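Local coordinates for alanine racemase (PDB 4QHR), which belongs to a two-domain enzyme family with an N-terminal TIM-type barrel and a mainly beta C-terminal domain, and carries covalently linked pyridoxal phosphate, at residues Thr224-Asp229 with His326-Asp331. Residues are numbered along the deposited sequence; the frame is centred on the assembly and turned at random.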
loop_
_atom_site.group_PDB
_atom_site.type_symbol
_atom_site.label_atom_id
_atom_site.label_comp_id
_atom_site.label_asym_id
_atom_site.label_seq_id
_atom_site.Cartn_x
_atom_site.Cartn_y
_atom_site.Cartn_z
ATOM N N THR A 224 -14.834 0.851 -19.476
ATOM C CA THR A 224 -13.398 1.087 -19.509
ATOM C C THR A 224 -13.126 2.560 -19.718
ATOM O O THR A 224 -13.999 3.323 -20.176
ATOM C CB THR A 224 -12.705 0.342 -20.673
ATOM O OG1 THR A 224 -13.058 0.981 -21.895
ATOM C CG2 THR A 224 -13.064 -1.145 -20.707
ATOM N N VAL A 225 -11.892 2.968 -19.413
ATOM C CA VAL A 225 -11.494 4.359 -19.662
ATOM C C VAL A 225 -11.539 4.692 -21.139
ATOM O O VAL A 225 -11.749 5.851 -21.520
ATOM C CB VAL A 225 -10.137 4.715 -19.054
ATOM C CG1 VAL A 225 -10.279 4.734 -17.567
ATOM C CG2 VAL A 225 -9.051 3.726 -19.444
ATOM N N HIS A 226 -11.341 3.683 -21.979
ATOM C CA HIS A 226 -11.512 3.897 -23.411
ATOM C C HIS A 226 -12.944 4.227 -23.775
ATOM O O HIS A 226 -13.160 5.086 -24.599
ATOM C CB HIS A 226 -11.141 2.666 -24.194
ATOM C CG HIS A 226 -9.742 2.249 -23.971
ATOM N ND1 HIS A 226 -8.684 3.126 -24.077
ATOM C CD2 HIS A 226 -9.215 1.051 -23.633
ATOM C CE1 HIS A 226 -7.558 2.475 -23.832
ATOM N NE2 HIS A 226 -7.856 1.215 -23.572
ATOM N N ASP A 227 -13.894 3.545 -23.159
ATOM C CA ASP A 227 -15.327 3.858 -23.350
ATOM C C ASP A 227 -15.665 5.256 -22.896
ATOM O O ASP A 227 -16.586 5.899 -23.440
ATOM C CB ASP A 227 -16.265 2.914 -22.597
ATOM C CG ASP A 227 -16.114 1.455 -23.001
ATOM O OD1 ASP A 227 -15.861 1.195 -24.210
ATOM O OD2 ASP A 227 -16.223 0.584 -22.086
ATOM N N LEU A 228 -14.932 5.730 -21.900
ATOM C CA LEU A 228 -15.209 7.003 -21.301
ATOM C C LEU A 228 -14.415 8.132 -21.854
ATOM O O LEU A 228 -14.663 9.260 -21.437
ATOM C CB LEU A 228 -14.943 6.927 -19.781
ATOM C CG LEU A 228 -15.772 5.903 -19.010
ATOM C CD1 LEU A 228 -15.248 5.863 -17.562
ATOM C CD2 LEU A 228 -17.251 6.224 -19.029
ATOM N N ASP A 229 -13.496 7.833 -22.770
ATOM C CA ASP A 229 -12.512 8.753 -23.329
ATOM C C ASP A 229 -11.694 9.444 -22.210
ATOM O O ASP A 229 -11.621 10.682 -22.134
ATOM C CB ASP A 229 -13.117 9.785 -24.325
ATOM C CG ASP A 229 -12.047 10.660 -25.014
ATOM O OD1 ASP A 229 -10.840 10.304 -25.184
ATOM O OD2 ASP A 229 -12.430 11.755 -25.410
ATOM N N HIS A 326 -1.566 -0.203 -21.187
ATOM C CA HIS A 326 -1.712 -1.519 -21.831
ATOM C C HIS A 326 -2.354 -2.522 -20.930
ATOM O O HIS A 326 -3.180 -3.289 -21.417
ATOM C CB HIS A 326 -0.357 -2.004 -22.327
ATOM C CG HIS A 326 0.359 -0.946 -23.091
ATOM N ND1 HIS A 326 1.329 -0.170 -22.518
ATOM C CD2 HIS A 326 0.154 -0.445 -24.328
ATOM C CE1 HIS A 326 1.767 0.715 -23.406
ATOM N NE2 HIS A 326 1.048 0.583 -24.508
ATOM N N ARG A 327 -2.004 -2.562 -19.653
ATOM C CA ARG A 327 -2.798 -3.328 -18.668
ATOM C C ARG A 327 -3.518 -2.313 -17.778
ATOM O O ARG A 327 -2.884 -1.559 -17.022
ATOM C CB ARG A 327 -1.896 -4.215 -17.839
ATOM C CG ARG A 327 -2.545 -5.104 -16.785
ATOM C CD ARG A 327 -3.587 -6.045 -17.370
ATOM N NE ARG A 327 -4.180 -6.881 -16.316
ATOM C CZ ARG A 327 -5.278 -7.600 -16.447
ATOM N NH1 ARG A 327 -5.934 -7.612 -17.615
ATOM N NH2 ARG A 327 -5.740 -8.284 -15.396
ATOM N N LEU A 328 -4.836 -2.269 -17.870
ATOM C CA LEU A 328 -5.607 -1.193 -17.221
ATOM C C LEU A 328 -5.724 -1.459 -15.733
ATOM O O LEU A 328 -6.067 -2.579 -15.327
ATOM C CB LEU A 328 -6.977 -1.000 -17.855
ATOM C CG LEU A 328 -6.936 -0.623 -19.333
ATOM C CD1 LEU A 328 -8.321 -0.784 -19.904
ATOM C CD2 LEU A 328 -6.428 0.808 -19.523
ATOM N N VAL A 329 -5.426 -0.417 -14.933
ATOM C CA VAL A 329 -5.472 -0.540 -13.468
ATOM C C VAL A 329 -6.807 -1.113 -12.979
ATOM O O VAL A 329 -6.786 -1.893 -12.043
ATOM C CB VAL A 329 -5.130 0.769 -12.745
ATOM C CG1 VAL A 329 -6.273 1.774 -12.900
ATOM C CG2 VAL A 329 -4.832 0.525 -11.288
ATOM N N ASP A 330 -7.944 -0.757 -13.597
ATOM C CA ASP A 330 -9.250 -1.345 -13.173
ATOM C C ASP A 330 -9.408 -2.848 -13.499
ATOM O O ASP A 330 -10.179 -3.537 -12.844
ATOM C CB ASP A 330 -10.453 -0.558 -13.749
ATOM C CG ASP A 330 -10.498 0.841 -13.255
ATOM O OD1 ASP A 330 -10.640 1.003 -12.034
ATOM O OD2 ASP A 330 -10.365 1.758 -14.086
ATOM N N ASP A 331 -8.711 -3.356 -14.514
ATOM C CA ASP A 331 -8.704 -4.814 -14.754
ATOM C C ASP A 331 -7.865 -5.527 -13.678
ATOM O O ASP A 331 -8.231 -6.590 -13.174
ATOM C CB ASP A 331 -8.198 -5.166 -16.150
ATOM C CG ASP A 331 -9.109 -4.667 -17.250
ATOM O OD1 ASP A 331 -10.289 -4.502 -16.978
ATOM O OD2 ASP A 331 -8.671 -4.435 -18.373
#
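A short capped helical turn, 225-228, between strand 207-208 of the parallel barrel sheet and strand 234-246 of the mixed sheet, meets the start of helix 329-335 through V225, H226 and L328. L328, the N-cap residue of that helix, points its side chain at the turn and splits its two methyls between two partners. CD2 packs on V225 CG2 at 3.9 Å, an apolar contact in which the two side chains pass alongside one another, running opposite ways. CD1 comes to H226 NE2 at 4.2 Å, meeting the imidazole obliquely. With chi1 at -69°, V225 CG1 stands anti to the carbonyl carbon and CG2 falls between the backbone N and that carbon, where it meets L328. The join buries 154 Å² with no hydrogen bond across it, and V225 is buried while H226 is exposed.

The turn that presents V225 and H226 is fastened by a capping box. D227 N donates to T224 OG1 at 3.0 Å, and T224 N returns a bond to D227 OD2 at 3.0 Å, reaching that oxygen from 39° out of the carboxylate plane. Weak backbone bonds complete the turn, which ends in a Schellman motif at D229.

Each segment is also tied to its surroundings. D229 OD1 hydrogen-bonds Y15 OH, R19 of the same helix 10-23 hydrogen-bonds L228 O and D229 O, and D330 OD2 accepts from S218 N in the loop ahead of the turn. On the C-terminal side, R327 lies on strand 286-289 and V329 packs against L343 and L344 of helix 340-345.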